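Local coordinates for beta-catenin homolog sys-1 (Caenorhabditis elegans, PDB 3C2G), which acts as a transcription coregulator in the Wnt asymmetry pathway, binding TCF factor pop-1 directly and activating or repressing target genes, at residues 37-42 with 48-53; 230-235 with 290-295; 493-498 with 544-549. All blocks are in the same frame, centred on the assembly; numbering follows the deposited sequence.

Contact 1 of 3, residues 37-42 with 48-53; sequences DKFAQV and PNCVQQ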
loop_
_atom_site.group_PDB
_atom_site.type_symbol
_atom_site.label_atom_id
_atom_site.label_comp_id
_atom_site.label_asym_id
_atom_site.label_seq_id
_atom_site.Cartn_x
_atom_site.Cartn_y
_atom_site.Cartn_z
ATOM N N ASP A 37 -39.151 16.242 -21.816
ATOM C CA ASP A 37 -40.154 15.285 -21.326
ATOM C C ASP A 37 -39.586 14.243 -20.361
ATOM O O ASP A 37 -40.283 13.789 -19.447
ATOM C CB ASP A 37 -40.853 14.587 -22.498
ATOM N N LYS A 38 -38.326 13.865 -20.577
ATOM C CA LYS A 38 -37.619 12.879 -19.742
ATOM C C LYS A 38 -38.298 11.497 -19.742
ATOM O O LYS A 38 -38.267 10.779 -18.738
ATOM C CB LYS A 38 -37.398 13.419 -18.312
ATOM C CG LYS A 38 -36.456 14.630 -18.241
ATOM C CD LYS A 38 -36.487 15.325 -16.875
ATOM C CE LYS A 38 -37.414 16.557 -16.859
ATOM N NZ LYS A 38 -38.869 16.219 -16.805
ATOM N N PHE A 39 -38.902 11.144 -20.882
ATOM C CA PHE A 39 -39.558 9.842 -21.101
ATOM C C PHE A 39 -40.815 9.589 -20.259
ATOM O O PHE A 39 -41.353 8.478 -20.259
ATOM C CB PHE A 39 -38.567 8.682 -20.902
ATOM C CG PHE A 39 -37.481 8.618 -21.935
ATOM C CD1 PHE A 39 -37.640 7.850 -23.080
ATOM C CD2 PHE A 39 -36.291 9.307 -21.750
ATOM C CE1 PHE A 39 -36.637 7.783 -24.038
ATOM C CE2 PHE A 39 -35.281 9.244 -22.700
ATOM C CZ PHE A 39 -35.457 8.480 -23.850
ATOM N N ALA A 40 -41.288 10.619 -19.563
ATOM C CA ALA A 40 -42.360 10.473 -18.572
ATOM C C ALA A 40 -43.710 10.024 -19.145
ATOM O O ALA A 40 -44.484 9.344 -18.465
ATOM C CB ALA A 40 -42.519 11.768 -17.772
ATOM N N GLN A 41 -43.986 10.397 -20.392
ATOM C CA GLN A 41 -45.236 10.004 -21.050
ATOM C C GLN A 41 -45.160 8.621 -21.712
ATOM O O GLN A 41 -46.164 8.118 -22.221
ATOM C CB GLN A 41 -45.692 11.072 -22.056
ATOM C CG GLN A 41 -46.025 12.442 -21.439
ATOM C CD GLN A 41 -46.952 12.357 -20.221
ATOM O OE1 GLN A 41 -46.593 12.794 -19.125
ATOM N NE2 GLN A 41 -48.139 11.783 -20.411
ATOM N N VAL A 42 -43.977 8.009 -21.697
ATOM C CA VAL A 42 -43.783 6.686 -22.294
ATOM C C VAL A 42 -44.150 5.592 -21.288
ATOM O O VAL A 42 -43.650 5.579 -20.161
ATOM C CB VAL A 42 -42.326 6.488 -22.822
ATOM C CG1 VAL A 42 -42.152 5.114 -23.469
ATOM C CG2 VAL A 42 -41.953 7.584 -23.815
ATOM N N PRO A 48 -37.938 -0.517 -22.761
ATOM C CA PRO A 48 -36.836 -1.265 -23.380
ATOM C C PRO A 48 -36.624 -1.004 -24.878
ATOM O O PRO A 48 -35.488 -0.709 -25.287
ATOM C CB PRO A 48 -37.210 -2.728 -23.118
ATOM C CG PRO A 48 -37.961 -2.682 -21.842
ATOM C CD PRO A 48 -38.749 -1.389 -21.887
ATOM N N ASN A 49 -37.676 -1.082 -25.694
ATOM C CA ASN A 49 -37.471 -0.822 -27.120
ATOM C C ASN A 49 -37.466 0.653 -27.508
ATOM O O ASN A 49 -36.895 1.023 -28.528
ATOM C CB ASN A 49 -38.335 -1.708 -28.045
ATOM C CG ASN A 49 -39.762 -1.252 -28.136
ATOM O OD1 ASN A 49 -40.566 -1.528 -27.250
ATOM N ND2 ASN A 49 -40.096 -0.567 -29.219
ATOM N N CYS A 50 -38.066 1.495 -26.674
ATOM C CA CYS A 50 -37.941 2.946 -26.821
ATOM C C CYS A 50 -36.466 3.356 -26.723
ATOM O O CYS A 50 -35.951 4.074 -27.576
ATOM C CB CYS A 50 -38.781 3.654 -25.756
ATOM S SG CYS A 50 -38.605 5.468 -25.695
ATOM N N VAL A 51 -35.784 2.857 -25.693
ATOM C CA VAL A 51 -34.350 3.066 -25.521
ATOM C C VAL A 51 -33.539 2.437 -26.662
ATOM O O VAL A 51 -32.651 3.079 -27.214
ATOM C CB VAL A 51 -33.872 2.558 -24.130
ATOM C CG1 VAL A 51 -32.345 2.556 -24.023
ATOM C CG2 VAL A 51 -34.483 3.403 -23.022
ATOM N N GLN A 52 -33.852 1.196 -27.025
ATOM C CA GLN A 52 -33.157 0.538 -28.137
ATOM C C GLN A 52 -33.230 1.324 -29.453
ATOM O O GLN A 52 -32.227 1.428 -30.176
ATOM C CB GLN A 52 -33.662 -0.891 -28.345
ATOM C CG GLN A 52 -32.663 -1.794 -29.067
ATOM C CD GLN A 52 -31.279 -1.828 -28.386
ATOM O OE1 GLN A 52 -31.154 -2.205 -27.213
ATOM N NE2 GLN A 52 -30.243 -1.431 -29.130
ATOM N N GLN A 53 -34.416 1.861 -29.752
ATOM C CA GLN A 53 -34.641 2.699 -30.933
ATOM C C GLN A 53 -33.707 3.903 -30.939
ATOM O O GLN A 53 -33.064 4.174 -31.954
ATOM C CB GLN A 53 -36.095 3.203 -30.995
ATOM C CG GLN A 53 -37.126 2.182 -31.416
ATOM C CD GLN A 53 -38.539 2.767 -31.518
ATOM O OE1 GLN A 53 -39.077 3.326 -30.550
ATOM N NE2 GLN A 53 -39.148 2.632 -32.699
#
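Phe39 and Cys50 meet in a sulfur-aromatic contact that fastens the loop after helix 20-37 to the next helix, 47-62, in the armadillo domain of this beta-catenin. The sulfur lies at the rim of the ring and not over its face: Cys50 SG is 4.7 Å from the centroid of the Phe39 ring, 87° off the ring normal. That is where a ring presents its slightly positive C-H edge, which suits the electron-rich sulfur. The closest pair is Phe39 CE1 and Cys50 SG, at 3.5 Å. Cysteine is short enough for its thiol to sit there directly from the helix, with SG anti to the backbone N (chi1 174°). This inner part is dense, because the buried Phe39 ring also stacks edge-to-face with Trp33 and touches Ile34, Met47 and Ile94.

The rest is looser. Val42, only partly buried, is the second loop residue to touch the helix, and its branched side chain also meets Trp33 and Met47. Toward solvent the loop turns through Lys38, Ala40 and Gln41, all exposed, while Pro48 and Asn49 are exposed on the helix. Two overlapping beta turns fold the loop: type I' from Asp37 to Ala40, then type I from Phe39 to Val42, closed by Val42 N on Phe39 O at 3.0 Å. More loosely, Val42 CG1 stands 4.2 Å from Cys50 SG.

Contact 2 of 3, residues 230-235 with 290-295; sequences AVMIGS and TTVVQY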
loop_
_atom_site.group_PDB
_atom_site.type_symbol
_atom_site.label_atom_id
_atom_site.label_comp_id
_atom_site.label_asym_id
_atom_site.label_seq_id
_atom_site.Cartn_x
_atom_site.Cartn_y
_atom_site.Cartn_z
ATOM N N ALA A 230 7.559 10.289 -16.841
ATOM C CA ALA A 230 7.811 11.550 -17.539
ATOM C C ALA A 230 6.640 12.527 -17.344
ATOM O O ALA A 230 6.840 13.736 -17.321
ATOM C CB ALA A 230 8.111 11.318 -18.992
ATOM N N VAL A 231 5.446 11.980 -17.145
ATOM C CA VAL A 231 4.255 12.766 -16.859
ATOM C C VAL A 231 4.313 13.376 -15.447
ATOM O O VAL A 231 4.015 14.562 -15.267
ATOM C CB VAL A 231 2.947 11.921 -17.073
ATOM C CG1 VAL A 231 1.724 12.645 -16.549
ATOM C CG2 VAL A 231 2.765 11.556 -18.544
HETATM N N MSE A 232 4.670 12.559 -14.458
HETATM C CA MSE A 232 4.974 13.029 -13.100
HETATM C C MSE A 232 5.908 14.244 -13.152
HETATM O O MSE A 232 5.641 15.282 -12.557
HETATM C CB MSE A 232 5.721 11.936 -12.356
HETATM C CG MSE A 232 5.017 11.177 -11.248
HETATM SE SE MSE A 232 6.495 10.196 -10.315
HETATM C CE MSE A 232 7.711 11.695 -10.180
ATOM N N ILE A 233 7.003 14.089 -13.885
ATOM C CA ILE A 233 8.087 15.043 -13.889
ATOM C C ILE A 233 7.768 16.290 -14.697
ATOM O O ILE A 233 8.054 17.398 -14.255
ATOM C CB ILE A 233 9.410 14.385 -14.351
ATOM C CG1 ILE A 233 9.873 13.387 -13.292
ATOM C CG2 ILE A 233 10.499 15.427 -14.613
ATOM C CD1 ILE A 233 10.172 14.019 -11.922
ATOM N N GLY A 234 7.202 16.097 -15.880
ATOM C CA GLY A 234 6.639 17.182 -16.662
ATOM C C GLY A 234 5.659 18.042 -15.880
ATOM O O GLY A 234 5.718 19.263 -15.954
ATOM N N SER A 235 4.764 17.422 -15.123
ATOM C CA SER A 235 3.839 18.191 -14.296
ATOM C C SER A 235 4.585 18.900 -13.175
ATOM O O SER A 235 4.323 20.081 -12.897
ATOM C CB SER A 235 2.727 17.314 -13.708
ATOM O OG SER A 235 2.031 16.579 -14.706
ATOM N N THR A 290 10.725 11.371 -5.055
ATOM C CA THR A 290 11.274 12.244 -4.036
ATOM C C THR A 290 11.454 13.666 -4.544
ATOM O O THR A 290 11.314 14.608 -3.759
ATOM C CB THR A 290 12.571 11.681 -3.359
ATOM O OG1 THR A 290 13.612 11.587 -4.320
ATOM C CG2 THR A 290 12.327 10.299 -2.800
ATOM N N THR A 291 11.729 13.823 -5.841
ATOM C CA THR A 291 11.800 15.146 -6.474
ATOM C C THR A 291 10.439 15.847 -6.430
ATOM O O THR A 291 10.352 17.028 -6.099
ATOM C CB THR A 291 12.249 15.050 -7.952
ATOM O OG1 THR A 291 13.543 14.446 -8.023
ATOM C CG2 THR A 291 12.319 16.450 -8.628
ATOM N N VAL A 292 9.392 15.086 -6.754
ATOM C CA VAL A 292 8.046 15.601 -6.900
ATOM C C VAL A 292 7.451 15.988 -5.559
ATOM O O VAL A 292 6.764 17.004 -5.463
ATOM C CB VAL A 292 7.139 14.594 -7.668
ATOM C CG1 VAL A 292 5.648 14.919 -7.487
ATOM C CG2 VAL A 292 7.510 14.588 -9.157
ATOM N N VAL A 293 7.726 15.202 -4.522
ATOM C CA VAL A 293 7.177 15.503 -3.200
ATOM C C VAL A 293 7.861 16.666 -2.485
ATOM O O VAL A 293 7.576 16.926 -1.327
ATOM C CB VAL A 293 7.084 14.268 -2.274
ATOM C CG1 VAL A 293 6.234 13.185 -2.923
ATOM C CG2 VAL A 293 8.466 13.741 -1.895
ATOM N N GLN A 294 8.746 17.376 -3.177
ATOM C CA GLN A 294 9.224 18.677 -2.685
ATOM C C GLN A 294 8.125 19.740 -2.784
ATOM O O GLN A 294 8.225 20.778 -2.140
ATOM C CB GLN A 294 10.466 19.156 -3.453
ATOM C CG GLN A 294 11.691 18.249 -3.336
ATOM C CD GLN A 294 12.830 18.634 -4.296
ATOM O OE1 GLN A 294 13.949 18.906 -3.856
ATOM N NE2 GLN A 294 12.552 18.647 -5.599
ATOM N N TYR A 295 7.087 19.508 -3.590
ATOM C CA TYR A 295 6.017 20.495 -3.707
ATOM C C TYR A 295 5.136 20.530 -2.455
ATOM O O TYR A 295 4.600 19.512 -2.047
ATOM C CB TYR A 295 5.162 20.319 -4.964
ATOM C CG TYR A 295 4.248 21.515 -5.155
ATOM C CD1 TYR A 295 4.719 22.674 -5.776
ATOM C CD2 TYR A 295 2.938 21.516 -4.658
ATOM C CE1 TYR A 295 3.919 23.786 -5.925
ATOM C CE2 TYR A 295 2.125 22.636 -4.790
ATOM C CZ TYR A 295 2.630 23.771 -5.427
ATOM O OH TYR A 295 1.852 24.897 -5.581
#
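Val292 presents its CG2 methyl to the side-chain ends of Met232 and Ile233, successive residues of the other helix, and its side chain can be followed outward one atom at a time. CB points at the opposing segment, on the side where Met232, built as selenomethionine, ends. From CB the chain forks. The CG2 branch, anti to the carbonyl carbon and beside the backbone N, does the touching: Val292 CG2 is 3.9 Å from Ile233 CD1. The same methyl also faces Met232 CE, but that spacing is modelled too short for two carbons and is doubtful in detail. Beyond the two segments, Val292 also rests on Tyr236.

Helix 224-239 here packs against the end of helix 285-292 in the all-helical armadillo domain, an apolar meeting with no hydrogen bond across it. A compact, branched valine offers a methyl to Ile233 without a long side chain, whereas the long, unbranched Met232 can extend toward Val292, the exact place of its methyl being uncertain. Met232 is backed by Phe264 of helix 251-270.

Two polar side chains, Ser235 and Gln294, bond within their own segments. Val231 O takes both Ser235 N, at 3.0 Å, and Ser235 OG, at 2.9 Å, from opposite faces of its carbonyl plane. Where the second helix ends, Gln294 folds back so that NE2 gives Thr291 O a 2.8 Å hydrogen bond in the carbonyl plane, on a lone pair.

Contact 3 of 3, residues 493-498 with 544-549; sequences NLIGHI and QYSYSI
Ile495 CG2 is the hub of the first shell: this methyl lies 3.7 Å from Tyr545 CB. Its approach to Tyr545 O is similar, at 3.6 Å, and Ser546 OG is also a neighbour of the methyl. It is therefore set against the root of the tyrosine and its backbone, not against the aromatic ring. A beta-branched residue suits the place because its two arms do different work. CG2, anti to the backbone N, faces the loop, while CG1 still passes 4.2 Å from Tyr545 CB before the arm ends in CD1, clear of the loop; the side chain as a whole also packs on Leu483 and Leu532. The side chains of Ile495 and Tyr545 cross at about a right angle. Farther out along the tyrosine, Asn493 OD1 approaches Tyr545 CD1 at 4.1 Å, with the amide and ring planes 47° apart; this is a loose van der Waals neighbour, not a bond.

The second shell holds the polar groups on both sides. Asn493 occupies the N-cap position of helix 494-507, and a hydrogen bond from ND2 to Leu483 O holds its amide. Its CG lies between the backbone N and carbonyl carbon (chi1 80°), which carries the amide toward Tyr545. Across the contact, Ser546 OG is hydrogen-bonded to Val542 O, one turn back in the chain. A type I turn follows, closed by Ile549 N on Ser546 O at 3.0 Å.

Around this, in the all-helical armadillo domain, the start of helix 494-507 is flanked by helix 515-535 through Leu532 and by helix 437-448 through Met444, while Ile549 brings the loop onto Cys499 and Tyr502 of helix 494-507 itself.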
loop_
_atom_site.group_PDB
_atom_site.type_symbol
_atom_site.label_atom_id
_atom_site.label_comp_id
_atom_site.label_asym_id
_atom_site.label_seq_id
_atom_site.Cartn_x
_atom_site.Cartn_y
_atom_site.Cartn_z
ATOM N N ASN A 493 9.215 -3.543 36.766
ATOM C CA ASN A 493 10.359 -3.371 35.889
ATOM C C ASN A 493 10.240 -4.260 34.648
ATOM O O ASN A 493 9.269 -5.008 34.499
ATOM C CB ASN A 493 11.672 -3.596 36.651
ATOM C CG ASN A 493 12.015 -5.063 36.834
ATOM O OD1 ASN A 493 11.146 -5.943 36.841
ATOM N ND2 ASN A 493 13.302 -5.332 36.985
ATOM N N LEU A 494 11.235 -4.179 33.771
ATOM C CA LEU A 494 11.206 -4.871 32.488
ATOM C C LEU A 494 10.713 -6.312 32.584
ATOM O O LEU A 494 9.877 -6.729 31.780
ATOM C CB LEU A 494 12.572 -4.797 31.790
ATOM C CG LEU A 494 12.628 -5.290 30.337
ATOM C CD1 LEU A 494 11.621 -4.556 29.428
ATOM C CD2 LEU A 494 14.041 -5.190 29.767
ATOM N N ILE A 495 11.206 -7.065 33.569
ATOM C CA ILE A 495 10.785 -8.465 33.730
ATOM C C ILE A 495 9.260 -8.580 33.853
ATOM O O ILE A 495 8.648 -9.408 33.190
ATOM C CB ILE A 495 11.445 -9.191 34.950
ATOM C CG1 ILE A 495 12.948 -8.902 35.080
ATOM C CG2 ILE A 495 11.193 -10.686 34.873
ATOM C CD1 ILE A 495 13.768 -9.206 33.844
ATOM N N GLY A 496 8.667 -7.751 34.708
ATOM C CA GLY A 496 7.213 -7.722 34.904
ATOM C C GLY A 496 6.463 -7.458 33.609
ATOM O O GLY A 496 5.458 -8.115 33.314
ATOM N N HIS A 497 6.963 -6.508 32.828
ATOM C CA HIS A 497 6.394 -6.205 31.522
ATOM C C HIS A 497 6.575 -7.312 30.474
ATOM O O HIS A 497 5.642 -7.587 29.720
ATOM C CB HIS A 497 6.885 -4.845 31.019
ATOM C CG HIS A 497 6.480 -3.713 31.907
ATOM N ND1 HIS A 497 5.226 -3.145 31.860
ATOM C CD2 HIS A 497 7.147 -3.069 32.896
ATOM C CE1 HIS A 497 5.144 -2.184 32.764
ATOM N NE2 HIS A 497 6.298 -2.116 33.403
ATOM N N ILE A 498 7.745 -7.948 30.430
ATOM C CA ILE A 498 7.955 -9.082 29.533
ATOM C C ILE A 498 6.917 -10.147 29.873
ATOM O O ILE A 498 6.280 -10.717 28.977
ATOM C CB ILE A 498 9.355 -9.752 29.693
ATOM C CG1 ILE A 498 10.532 -8.765 29.592
ATOM C CG2 ILE A 498 9.514 -10.932 28.763
ATOM C CD1 ILE A 498 10.661 -8.035 28.325
ATOM N N GLN A 544 13.489 -14.806 40.171
ATOM C CA GLN A 544 12.479 -14.498 41.184
ATOM C C GLN A 544 11.403 -13.532 40.684
ATOM O O GLN A 544 10.264 -13.605 41.125
ATOM C CB GLN A 544 13.083 -14.125 42.550
ATOM C CG GLN A 544 13.794 -12.795 42.631
ATOM C CD GLN A 544 14.859 -12.741 43.742
ATOM O OE1 GLN A 544 14.882 -13.579 44.656
ATOM N NE2 GLN A 544 15.746 -11.746 43.655
ATOM N N TYR A 545 11.738 -12.670 39.731
ATOM C CA TYR A 545 10.711 -11.825 39.113
ATOM C C TYR A 545 9.882 -12.541 38.034
ATOM O O TYR A 545 9.016 -11.925 37.412
ATOM C CB TYR A 545 11.305 -10.526 38.560
ATOM C CG TYR A 545 11.544 -9.444 39.589
ATOM C CD1 TYR A 545 10.542 -8.538 39.921
ATOM C CD2 TYR A 545 12.780 -9.318 40.224
ATOM C CE1 TYR A 545 10.762 -7.533 40.867
ATOM C CE2 TYR A 545 13.011 -8.322 41.168
ATOM C CZ TYR A 545 12.003 -7.434 41.483
ATOM O OH TYR A 545 12.236 -6.444 42.411
ATOM N N SER A 546 10.124 -13.833 37.827
ATOM C CA SER A 546 9.379 -14.610 36.824
ATOM C C SER A 546 8.320 -15.563 37.379
ATOM O O SER A 546 7.916 -16.502 36.692
ATOM C CB SER A 546 10.346 -15.403 35.952
ATOM O OG SER A 546 11.022 -14.522 35.091
ATOM N N TYR A 547 7.880 -15.322 38.613
ATOM C CA TYR A 547 6.846 -16.139 39.251
ATOM C C TYR A 547 5.527 -16.147 38.442
ATOM O O TYR A 547 4.795 -17.124 38.458
ATOM C CB TYR A 547 6.611 -15.663 40.689
ATOM C CG TYR A 547 6.107 -14.251 40.755
ATOM C CD1 TYR A 547 6.991 -13.180 40.699
ATOM C CD2 TYR A 547 4.744 -13.981 40.825
ATOM C CE1 TYR A 547 6.539 -11.873 40.722
ATOM C CE2 TYR A 547 4.277 -12.679 40.852
ATOM C CZ TYR A 547 5.183 -11.625 40.799
ATOM O OH TYR A 547 4.733 -10.315 40.834
ATOM N N SER A 548 5.246 -15.061 37.733
ATOM C CA SER A 548 4.085 -14.971 36.827
ATOM C C SER A 548 4.097 -15.965 35.666
ATOM O O SER A 548 3.048 -16.270 35.114
ATOM C CB SER A 548 3.950 -13.555 36.271
ATOM O OG SER A 548 5.232 -12.945 36.141
ATOM N N ILE A 549 5.269 -16.474 35.301
ATOM C CA ILE A 549 5.377 -17.423 34.197
ATOM C C ILE A 549 5.228 -18.853 34.701
ATOM O O ILE A 549 5.855 -19.243 35.680
ATOM C CB ILE A 549 6.696 -17.204 33.399
ATOM C CG1 ILE A 549 6.510 -16.057 32.405
ATOM C CG2 ILE A 549 7.148 -18.455 32.663
ATOM C CD1 ILE A 549 7.796 -15.614 31.723
#

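In the fold
The three contacts follow one another along the chain, each closing before the next opens, and they share no helix. Contact 1 ties a loop to helix 47-62 near the N-terminal end, contact 2 joins helices 224-239 and 285-292, and contact 3 sets the start of helix 494-507 against the loop after helix 539-544. Their centres lie about 49 Å apart for contacts 1 and 2, about 52 Å for contacts 2 and 3, and about 78 Å for contacts 1 and 3, so the path from end to end is bent. No strand occurs anywhere: an elongated, curved armadillo domain is built from helices and connecting loops packed one after another along the chain, a scaffold form consistent with binding extended partners.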